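Uncharacterized protein Atu2452 (PDB 2R8B) is of unknown function but probably acts as a hydrolase, being a member of the alpha/beta-hydrolase clan related to dienelactone hydrolases. Local coordinates at residues T47-H53 with K126-F130; V170-P174 with H230-E236; R189-I193 with E211-Q217. One frame throughout, in Å; residues are numbered along the deposited sequence.

Contact 1. Residues T47-H53 with K126-F130; sequences TKDSYFH and KMADF
The side chain of Phe-130 meets Ser-50, Tyr-51 and His-53, and with the two aromatic residues it forms a cluster where the loop before edge strand 53-56 lies over helix 117-138 of an alpha/beta-hydrolase fold. Residues 47-50 form a type I beta turn. This turn sets the carbonyls of Thr-47 and Lys-48 beside Phe-130, and Asn-134, one turn further along the helix, donates a weak bond to Lys-48 O.

Ser-50 takes part through its hydroxyl and its carbonyl. Ser-50 N closes the turn with a weak bond to Thr-47 O, and OG adds a second weak bond to the same oxygen while lying 3.5 Å from Phe-130 CD1; Ser-50 O accepts a weak, long hydrogen bond from Lys-126 NZ (3.4 Å).

Tyr-51 is enclosed on both ring faces. Lys-126 runs over one face, with CE 3.6 Å from the ring centroid in a CH-pi contact and NZ 4.7 Å from it in cation-pi geometry. On the opposite face sits the selenomethyl carbon CE of Met-127, 3.8 Å from the centroid, with SE oblique to the ring in a Met-aromatic contact. The edge of Tyr-51, led by CD2, points into one face of Phe-130; the centroids are 5.0 Å apart and the planes 87° apart, a T-shaped pair.

Phe-130 carries its CG opposite the backbone N (chi1 179°), which extends the ring from the helix so that its far rim reaches His-53. There the edge at CZ meets the imidazole face, with planes at 84°. The imidazole is itself held by a nearly straight bond, His-53 ND1 donating to Tyr-51 O over 2.8 Å: Tyr-51 O lies in the imidazole plane, whereas ND1 stands above the carbonyl plane.

Contact 2. Residues V170-P174 with H230-E236; sequences VLMHP and HEIRSGE
His-173 and Glu-236 meet because each turns its CG away from its own carbonyl carbon, chi1 being -62° in the histidine and -42° in the glutamate, whose chain then runs extended to its carboxylate. The result is a His-carboxylate hydrogen bond: His-173 NE2 donates to Glu-236 OE1 over 2.5 Å with an N-H...O angle of 170°. The oxygen lies nearly in the imidazole plane and is approached on its syn lone pair.

Glu-236 OE1 also accepts from the backbone N of Arg-233 (3.2 Å), this time from above the carboxylate plane. Two donors thus fix one oxygen, while OE2 bonds to Thr-194 OG1. Over the centre of one His-173 face lies His-230 O, and the two imidazoles are obliquely placed with centroids 5.5 Å apart. Their ND1 atoms converge on one group, since both bond to Asp-199 OD2. Ser-149, His-230 and Asp-199 have the arrangement of a Ser-His-Asp triad, consistent with an alpha/beta-hydrolase active site, and His-173 would then belong to its second shell.

The selenomethionine Met-172 bends at its last torsion, and its CE lies 3.7 Å from Glu-236 OE2, close to Glu-236 CB as well, and 4.3 Å from Ile-232 CG2. Around the site, strand 168-172 runs between strands 143-148 and 190-196; the 230-233 loop leads into helix 234-244, whose Val-240 packs on Val-170 and Met-172, and Ile-232 reaches across to Phe-148.

Contact 3. Residues R189-I193 with E211-Q217; sequences RRVLI and EESLKAQ
A beta-alpha-beta unit, strand 190-196, helix 204-217 and strand 220-226, is tied together here by Arg-189, Val-191 and Ile-193 facing Glu-211, Leu-214 and Gln-217. The short strand and helix segments run antiparallel (174° between directions) with axes 9.9 Å apart at closest approach, the return path a crossover requires between two parallel strands.

Just before the strand the contact is polar. Arg-189 bends at chi2 and chi3, folding its guanidinium towards the C-terminal part of the helix. NH1 donates to Gln-217 OE1 over 3.0 Å with an N-H...O angle of 156°, and NH2 adds a weak bond to the same oxygen (3.3 Å). The oxygen lies at the guanidinium edge, near its plane, whereas NH1 stands well above the amide plane; the two flat groups are 63° apart. The other end of the amide is fixed as well, Gln-217 NE2 donating to Leu-159 O, so both ends of this buried group have partners.

Further along the strand the contact becomes apolar. Val-191 and Ile-193, two residues apart, point from the same sheet face towards the helix. Val-191 CG2 comes within 4.2 Å of Leu-214 CD1, and Leu-214 also packs on Leu-171 of the neighbouring strand 168-172. Glu-211, whose Thr-223 neighbour belongs to the next strand, turns its carboxylate oxygen OE2 to Lys-215 NZ in a salt bridge of 2.8 Å along the helix. Ile-193 CD1 packs on the base of Glu-211, 3.9 Å from CA and 4.0 Å from CG.

Overall arrangement
From the N terminus, contact 1 closes first: the chain passes through three sheet strands, helix 75-85 and the hairpin 98-100/103-105 before helix 117-138 comes back against residues 47-53, fastening the entry to one edge of the sheet. Contact 2 opens only afterwards, at 170-174, and closes at 230-236; contact 3 lies wholly within that span, joining 189-193 to 211-217. Contacts 2 and 3 touch, with Leu-171 N 2.6 Å from Leu-192 O between adjacent parallel strands and Leu-171 CD1 packed on Leu-214 CD1. Contact 1 lies on the other side of the chain's centre, its own centre about 25 Å from the centre of each of the others.

Contact 1. Residues T47-H53 with K126-F130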
loop_
_atom_site.group_PDB
_atom_site.type_symbol
_atom_site.label_atom_id
_atom_site.label_comp_id
_atom_site.label_asym_id
_atom_site.label_seq_id
_atom_site.Cartn_x
_atom_site.Cartn_y
_atom_site.Cartn_z
ATOM N N THR A 47 8.472 8.357 17.310
ATOM C CA THR A 47 8.362 7.099 16.530
ATOM C C THR A 47 7.198 6.953 15.510
ATOM O O THR A 47 7.401 6.471 14.389
ATOM C CB THR A 47 8.583 5.829 17.411
ATOM O OG1 THR A 47 8.157 4.666 16.679
ATOM C CG2 THR A 47 7.895 5.973 18.886
ATOM N N LYS A 48 5.998 7.368 15.902
ATOM C CA LYS A 48 4.858 7.556 14.990
ATOM C C LYS A 48 5.022 8.755 14.056
ATOM O O LYS A 48 4.299 8.907 13.083
ATOM C CB LYS A 48 3.617 7.819 15.820
ATOM C CG LYS A 48 3.868 8.750 16.993
ATOM C CD LYS A 48 2.786 9.790 17.069
ATOM C CE LYS A 48 2.959 10.677 18.278
ATOM N NZ LYS A 48 1.955 11.747 18.188
ATOM N N ASP A 49 5.941 9.642 14.407
ATOM C CA ASP A 49 6.319 10.759 13.566
ATOM C C ASP A 49 7.476 10.412 12.639
ATOM O O ASP A 49 8.155 11.325 12.152
ATOM C CB ASP A 49 6.785 11.898 14.448
ATOM C CG ASP A 49 5.689 12.441 15.290
ATOM O OD1 ASP A 49 4.545 12.345 14.794
ATOM O OD2 ASP A 49 5.966 12.948 16.418
ATOM N N SER A 50 7.728 9.118 12.409
ATOM C CA SER A 50 8.994 8.727 11.770
ATOM C C SER A 50 9.068 9.142 10.297
ATOM O O SER A 50 10.138 9.398 9.780
ATOM C CB SER A 50 9.381 7.249 12.027
ATOM O OG SER A 50 8.546 6.288 11.375
ATOM N N TYR A 51 7.926 9.221 9.631
ATOM C CA TYR A 51 7.854 9.856 8.332
ATOM C C TYR A 51 7.159 11.171 8.572
ATOM O O TYR A 51 6.304 11.293 9.476
ATOM C CB TYR A 51 6.997 9.047 7.353
ATOM C CG TYR A 51 7.541 7.682 6.933
ATOM C CD1 TYR A 51 8.441 7.550 5.867
ATOM C CD2 TYR A 51 7.120 6.521 7.580
ATOM C CE1 TYR A 51 8.919 6.300 5.478
ATOM C CE2 TYR A 51 7.590 5.278 7.212
ATOM C CZ TYR A 51 8.491 5.167 6.160
ATOM O OH TYR A 51 8.949 3.911 5.823
ATOM N N PHE A 52 7.529 12.153 7.764
ATOM C CA PHE A 52 6.733 13.345 7.604
ATOM C C PHE A 52 5.435 12.919 6.963
ATOM O O PHE A 52 5.426 12.112 6.062
ATOM C CB PHE A 52 7.437 14.344 6.689
ATOM C CG PHE A 52 6.755 15.678 6.648
ATOM C CD1 PHE A 52 6.956 16.613 7.692
ATOM C CD2 PHE A 52 5.848 15.986 5.616
ATOM C CE1 PHE A 52 6.294 17.843 7.691
ATOM C CE2 PHE A 52 5.184 17.230 5.602
ATOM C CZ PHE A 52 5.410 18.157 6.649
ATOM N N HIS A 53 4.315 13.433 7.423
ATOM C CA HIS A 53 3.059 12.939 6.866
ATOM C C HIS A 53 1.904 13.891 7.111
ATOM O O HIS A 53 1.964 14.706 8.016
ATOM C CB HIS A 53 2.737 11.552 7.443
ATOM C CG HIS A 53 2.519 11.533 8.928
ATOM N ND1 HIS A 53 3.555 11.474 9.831
ATOM C CD2 HIS A 53 1.379 11.520 9.665
ATOM C CE1 HIS A 53 3.063 11.449 11.061
ATOM N NE2 HIS A 53 1.746 11.480 10.988
ATOM N N LYS A 126 10.553 0.251 8.801
ATOM C CA LYS A 126 10.148 1.607 9.227
ATOM C C LYS A 126 8.631 1.779 9.136
ATOM O O LYS A 126 7.997 2.108 10.130
ATOM C CB LYS A 126 10.873 2.672 8.403
ATOM C CG LYS A 126 10.761 4.103 8.899
ATOM C CD LYS A 126 11.811 5.024 8.249
ATOM C CE LYS A 126 11.285 6.470 8.119
ATOM N NZ LYS A 126 12.347 7.516 7.942
HETATM N N MSE A 127 8.052 1.527 7.955
HETATM C CA MSE A 127 6.595 1.483 7.771
HETATM C C MSE A 127 5.818 0.692 8.811
HETATM O O MSE A 127 4.870 1.218 9.421
HETATM C CB MSE A 127 6.251 0.861 6.452
HETATM C CG MSE A 127 5.904 1.826 5.441
HETATM SE SE MSE A 127 4.383 2.950 5.835
HETATM C CE MSE A 127 5.181 4.454 4.855
ATOM N N ALA A 128 6.184 -0.577 8.989
ATOM C CA ALA A 128 5.543 -1.398 9.992
ATOM C C ALA A 128 5.462 -0.639 11.326
ATOM O O ALA A 128 4.385 -0.494 11.892
ATOM C CB ALA A 128 6.302 -2.668 10.170
ATOM N N ASP A 129 6.602 -0.140 11.803
ATOM C CA ASP A 129 6.678 0.510 13.101
ATOM C C ASP A 129 5.784 1.729 13.183
ATOM O O ASP A 129 5.017 1.883 14.152
ATOM C CB ASP A 129 8.122 0.887 13.405
ATOM C CG ASP A 129 8.947 -0.315 13.781
ATOM O OD1 ASP A 129 8.316 -1.285 14.261
ATOM O OD2 ASP A 129 10.196 -0.304 13.601
ATOM N N PHE A 130 5.909 2.567 12.150
ATOM C CA PHE A 130 5.147 3.767 11.938
ATOM C C PHE A 130 3.675 3.409 12.035
ATOM O O PHE A 130 2.953 3.966 12.845
ATOM C CB PHE A 130 5.513 4.292 10.551
ATOM C CG PHE A 130 4.783 5.537 10.132
ATOM C CD1 PHE A 130 5.149 6.784 10.623
ATOM C CD2 PHE A 130 3.785 5.480 9.181
ATOM C CE1 PHE A 130 4.496 7.952 10.211
ATOM C CE2 PHE A 130 3.137 6.644 8.763
ATOM C CZ PHE A 130 3.491 7.874 9.292
#

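Contact 2. Residues V170-P174 with H230-E236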
loop_
_atom_site.group_PDB
_atom_site.type_symbol
_atom_site.label_atom_id
_atom_site.label_comp_id
_atom_site.label_asym_id
_atom_site.label_seq_id
_atom_site.Cartn_x
_atom_site.Cartn_y
_atom_site.Cartn_z
ATOM N N VAL A 170 -5.254 -2.194 -0.714
ATOM C CA VAL A 170 -5.433 -2.144 -2.143
ATOM C C VAL A 170 -4.133 -1.814 -2.820
ATOM O O VAL A 170 -3.441 -0.863 -2.447
ATOM C CB VAL A 170 -6.677 -1.348 -2.611
ATOM C CG1 VAL A 170 -7.422 -0.728 -1.454
ATOM C CG2 VAL A 170 -6.340 -0.365 -3.695
ATOM N N LEU A 171 -3.741 -2.670 -3.759
ATOM C CA LEU A 171 -2.492 -2.462 -4.466
ATOM C C LEU A 171 -2.747 -1.943 -5.867
ATOM O O LEU A 171 -3.302 -2.639 -6.706
ATOM C CB LEU A 171 -1.710 -3.755 -4.500
ATOM C CG LEU A 171 -1.517 -4.416 -3.126
ATOM C CD1 LEU A 171 -0.847 -5.753 -3.298
ATOM C CD2 LEU A 171 -0.715 -3.556 -2.159
HETATM N N MSE A 172 -2.374 -0.704 -6.130
HETATM C CA MSE A 172 -2.621 -0.168 -7.453
HETATM C C MSE A 172 -1.383 -0.256 -8.319
HETATM O O MSE A 172 -0.405 0.442 -8.101
HETATM C CB MSE A 172 -3.185 1.242 -7.315
HETATM C CG MSE A 172 -4.414 1.189 -6.450
HETATM SE SE MSE A 172 -5.354 2.845 -6.409
HETATM C CE MSE A 172 -6.707 2.547 -7.829
ATOM N N HIS A 173 -1.416 -1.167 -9.288
ATOM C CA HIS A 173 -0.310 -1.342 -10.165
ATOM C C HIS A 173 0.938 -1.644 -9.336
ATOM O O HIS A 173 1.864 -0.862 -9.341
ATOM C CB HIS A 173 -0.114 -0.091 -11.024
ATOM C CG HIS A 173 -1.279 0.206 -11.918
ATOM N ND1 HIS A 173 -1.280 -0.070 -13.270
ATOM C CD2 HIS A 173 -2.490 0.747 -11.653
ATOM C CE1 HIS A 173 -2.438 0.279 -13.796
ATOM N NE2 HIS A 173 -3.190 0.779 -12.833
ATOM N N PRO A 174 0.950 -2.770 -8.602
ATOM C CA PRO A 174 2.172 -3.231 -7.958
ATOM C C PRO A 174 3.144 -3.827 -8.955
ATOM O O PRO A 174 2.749 -4.174 -10.085
ATOM C CB PRO A 174 1.677 -4.369 -7.076
ATOM C CG PRO A 174 0.540 -4.918 -7.856
ATOM C CD PRO A 174 -0.165 -3.690 -8.323
ATOM N N HIS A 230 0.076 2.088 -17.197
ATOM C CA HIS A 230 0.325 2.399 -15.788
ATOM C C HIS A 230 -0.712 3.357 -15.198
ATOM O O HIS A 230 -0.724 3.628 -13.966
ATOM C CB HIS A 230 1.697 3.055 -15.663
ATOM C CG HIS A 230 2.305 2.929 -14.301
ATOM N ND1 HIS A 230 2.410 1.718 -13.634
ATOM C CD2 HIS A 230 2.876 3.851 -13.492
ATOM C CE1 HIS A 230 3.026 1.900 -12.479
ATOM N NE2 HIS A 230 3.308 3.189 -12.363
ATOM N N GLU A 231 -1.565 3.908 -16.058
ATOM C CA GLU A 231 -2.600 4.843 -15.605
ATOM C C GLU A 231 -3.648 4.146 -14.741
ATOM O O GLU A 231 -4.000 2.962 -14.954
ATOM C CB GLU A 231 -3.266 5.557 -16.785
ATOM C CG GLU A 231 -4.461 4.822 -17.445
ATOM C CD GLU A 231 -4.065 3.762 -18.492
ATOM O OE1 GLU A 231 -4.963 3.271 -19.209
ATOM O OE2 GLU A 231 -2.868 3.440 -18.626
ATOM N N ILE A 232 -4.114 4.879 -13.739
ATOM C CA ILE A 232 -5.305 4.505 -12.993
ATOM C C ILE A 232 -6.535 4.855 -13.829
ATOM O O ILE A 232 -6.712 6.047 -14.137
ATOM C CB ILE A 232 -5.352 5.304 -11.711
ATOM C CG1 ILE A 232 -4.331 4.758 -10.733
ATOM C CG2 ILE A 232 -6.763 5.316 -11.106
ATOM C CD1 ILE A 232 -4.193 5.677 -9.545
ATOM N N ARG A 233 -7.353 3.853 -14.216
ATOM C CA ARG A 233 -8.676 4.111 -14.848
ATOM C C ARG A 233 -9.802 4.361 -13.836
ATOM O O ARG A 233 -9.742 3.903 -12.687
ATOM C CB ARG A 233 -9.081 3.034 -15.856
ATOM C CG ARG A 233 -8.131 3.030 -17.008
ATOM C CD ARG A 233 -8.682 2.472 -18.324
ATOM N NE ARG A 233 -7.576 2.477 -19.278
ATOM C CZ ARG A 233 -7.664 2.194 -20.565
ATOM N NH1 ARG A 233 -8.824 1.882 -21.093
ATOM N NH2 ARG A 233 -6.576 2.220 -21.314
ATOM N N SER A 234 -10.826 5.094 -14.282
ATOM C CA SER A 234 -11.945 5.384 -13.428
ATOM C C SER A 234 -12.540 4.071 -12.942
ATOM O O SER A 234 -13.006 3.991 -11.796
ATOM C CB SER A 234 -12.983 6.252 -14.134
ATOM O OG SER A 234 -13.949 5.452 -14.776
ATOM N N GLY A 235 -12.476 3.043 -13.789
ATOM C CA GLY A 235 -12.873 1.694 -13.400
ATOM C C GLY A 235 -12.158 1.137 -12.176
ATOM O O GLY A 235 -12.770 0.421 -11.374
ATOM N N GLU A 236 -10.856 1.430 -12.043
ATOM C CA GLU A 236 -10.082 1.051 -10.813
ATOM C C GLU A 236 -10.649 1.753 -9.577
ATOM O O GLU A 236 -10.741 1.170 -8.499
ATOM C CB GLU A 236 -8.587 1.426 -10.874
ATOM C CG GLU A 236 -7.861 1.180 -12.178
ATOM C CD GLU A 236 -6.327 1.120 -12.050
ATOM O OE1 GLU A 236 -5.635 1.401 -13.063
ATOM O OE2 GLU A 236 -5.802 0.780 -10.965
#

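Contact 3. Residues R189-I193 with E211-Q217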
loop_
_atom_site.group_PDB
_atom_site.type_symbol
_atom_site.label_atom_id
_atom_site.label_comp_id
_atom_site.label_asym_id
_atom_site.label_seq_id
_atom_site.Cartn_x
_atom_site.Cartn_y
_atom_site.Cartn_z
ATOM N N ARG A 189 -8.121 -11.147 6.091
ATOM C CA ARG A 189 -7.413 -10.226 5.208
ATOM C C ARG A 189 -8.147 -10.172 3.898
ATOM O O ARG A 189 -8.648 -11.187 3.416
ATOM C CB ARG A 189 -6.007 -10.685 4.955
ATOM C CG ARG A 189 -4.972 -9.901 5.641
ATOM C CD ARG A 189 -4.021 -9.433 4.544
ATOM N NE ARG A 189 -3.976 -10.313 3.358
ATOM C CZ ARG A 189 -2.854 -10.849 2.840
ATOM N NH1 ARG A 189 -1.667 -10.608 3.419
ATOM N NH2 ARG A 189 -2.910 -11.601 1.737
ATOM N N ARG A 190 -8.254 -8.984 3.341
ATOM C CA ARG A 190 -8.818 -8.839 2.020
ATOM C C ARG A 190 -7.864 -7.992 1.238
ATOM O O ARG A 190 -7.513 -6.875 1.696
ATOM C CB ARG A 190 -10.172 -8.160 2.083
ATOM C CG ARG A 190 -11.247 -9.117 2.549
ATOM C CD ARG A 190 -12.600 -8.486 2.729
ATOM N NE ARG A 190 -13.266 -8.069 1.485
ATOM C CZ ARG A 190 -13.615 -6.799 1.195
ATOM N NH1 ARG A 190 -13.332 -5.798 2.034
ATOM N NH2 ARG A 190 -14.245 -6.512 0.059
ATOM N N VAL A 191 -7.441 -8.490 0.075
ATOM C CA VAL A 191 -6.725 -7.621 -0.831
ATOM C C VAL A 191 -7.266 -7.440 -2.247
ATOM O O VAL A 191 -7.766 -8.390 -2.892
ATOM C CB VAL A 191 -5.152 -7.786 -0.776
ATOM C CG1 VAL A 191 -4.716 -8.839 0.214
ATOM C CG2 VAL A 191 -4.543 -7.903 -2.126
ATOM N N LEU A 192 -7.146 -6.183 -2.695
ATOM C CA LEU A 192 -7.502 -5.780 -4.053
ATOM C C LEU A 192 -6.276 -5.384 -4.868
ATOM O O LEU A 192 -5.536 -4.477 -4.482
ATOM C CB LEU A 192 -8.452 -4.589 -4.009
ATOM C CG LEU A 192 -8.762 -4.019 -5.385
ATOM C CD1 LEU A 192 -9.287 -5.077 -6.276
ATOM C CD2 LEU A 192 -9.759 -2.935 -5.283
ATOM N N ILE A 193 -6.058 -6.043 -5.993
ATOM C CA ILE A 193 -5.039 -5.593 -6.922
ATOM C C ILE A 193 -5.709 -5.015 -8.161
ATOM O O ILE A 193 -6.633 -5.639 -8.727
ATOM C CB ILE A 193 -4.112 -6.709 -7.302
ATOM C CG1 ILE A 193 -3.503 -7.322 -6.033
ATOM C CG2 ILE A 193 -2.982 -6.153 -8.151
ATOM C CD1 ILE A 193 -2.973 -8.761 -6.167
ATOM N N GLU A 211 -0.343 -11.896 -7.070
ATOM C CA GLU A 211 -1.681 -12.397 -6.803
ATOM C C GLU A 211 -1.751 -13.749 -6.137
ATOM O O GLU A 211 -2.405 -13.907 -5.099
ATOM C CB GLU A 211 -2.452 -12.521 -8.110
ATOM C CG GLU A 211 -3.928 -12.184 -7.915
ATOM C CD GLU A 211 -4.854 -13.003 -8.771
ATOM O OE1 GLU A 211 -4.590 -13.145 -9.989
ATOM O OE2 GLU A 211 -5.865 -13.472 -8.207
ATOM N N GLU A 212 -1.106 -14.726 -6.762
ATOM C CA GLU A 212 -1.074 -16.057 -6.213
ATOM C C GLU A 212 -0.296 -16.136 -4.945
ATOM O O GLU A 212 -0.653 -16.901 -4.077
ATOM C CB GLU A 212 -0.533 -17.069 -7.198
ATOM C CG GLU A 212 -1.643 -17.722 -8.019
ATOM C CD GLU A 212 -1.650 -17.230 -9.480
ATOM O OE1 GLU A 212 -2.468 -16.309 -9.815
ATOM O OE2 GLU A 212 -0.812 -17.756 -10.283
ATOM N N SER A 213 0.753 -15.340 -4.822
ATOM C CA SER A 213 1.541 -15.338 -3.601
ATOM C C SER A 213 0.717 -14.886 -2.400
ATOM O O SER A 213 0.645 -15.568 -1.377
ATOM C CB SER A 213 2.738 -14.413 -3.757
ATOM O OG SER A 213 3.551 -14.816 -4.852
ATOM N N LEU A 214 0.104 -13.723 -2.517
ATOM C CA LEU A 214 -0.789 -13.214 -1.471
ATOM C C LEU A 214 -1.942 -14.184 -1.179
ATOM O O LEU A 214 -2.342 -14.401 -0.031
ATOM C CB LEU A 214 -1.319 -11.831 -1.906
ATOM C CG LEU A 214 -0.179 -10.801 -1.932
ATOM C CD1 LEU A 214 -0.604 -9.428 -2.416
ATOM C CD2 LEU A 214 0.423 -10.700 -0.541
ATOM N N LYS A 215 -2.438 -14.783 -2.254
ATOM C CA LYS A 215 -3.573 -15.656 -2.174
ATOM C C LYS A 215 -3.209 -16.853 -1.339
ATOM O O LYS A 215 -4.073 -17.475 -0.728
ATOM C CB LYS A 215 -4.005 -16.077 -3.563
ATOM C CG LYS A 215 -5.443 -16.488 -3.629
ATOM C CD LYS A 215 -5.860 -16.783 -5.053
ATOM C CE LYS A 215 -6.493 -15.560 -5.708
ATOM N NZ LYS A 215 -6.706 -15.897 -7.145
ATOM N N ALA A 216 -1.923 -17.171 -1.291
ATOM C CA ALA A 216 -1.456 -18.351 -0.548
ATOM C C ALA A 216 -1.269 -18.026 0.943
ATOM O O ALA A 216 -1.185 -18.920 1.763
ATOM C CB ALA A 216 -0.160 -18.933 -1.189
ATOM N N GLN A 217 -1.225 -16.747 1.298
ATOM C CA GLN A 217 -1.053 -16.383 2.697
ATOM C C GLN A 217 -2.343 -16.578 3.428
ATOM O O GLN A 217 -2.344 -16.667 4.650
ATOM C CB GLN A 217 -0.668 -14.940 2.832
ATOM C CG GLN A 217 0.756 -14.645 2.645
ATOM C CD GLN A 217 0.992 -13.169 2.692
ATOM O OE1 GLN A 217 0.300 -12.390 2.039
ATOM N NE2 GLN A 217 1.955 -12.757 3.481
#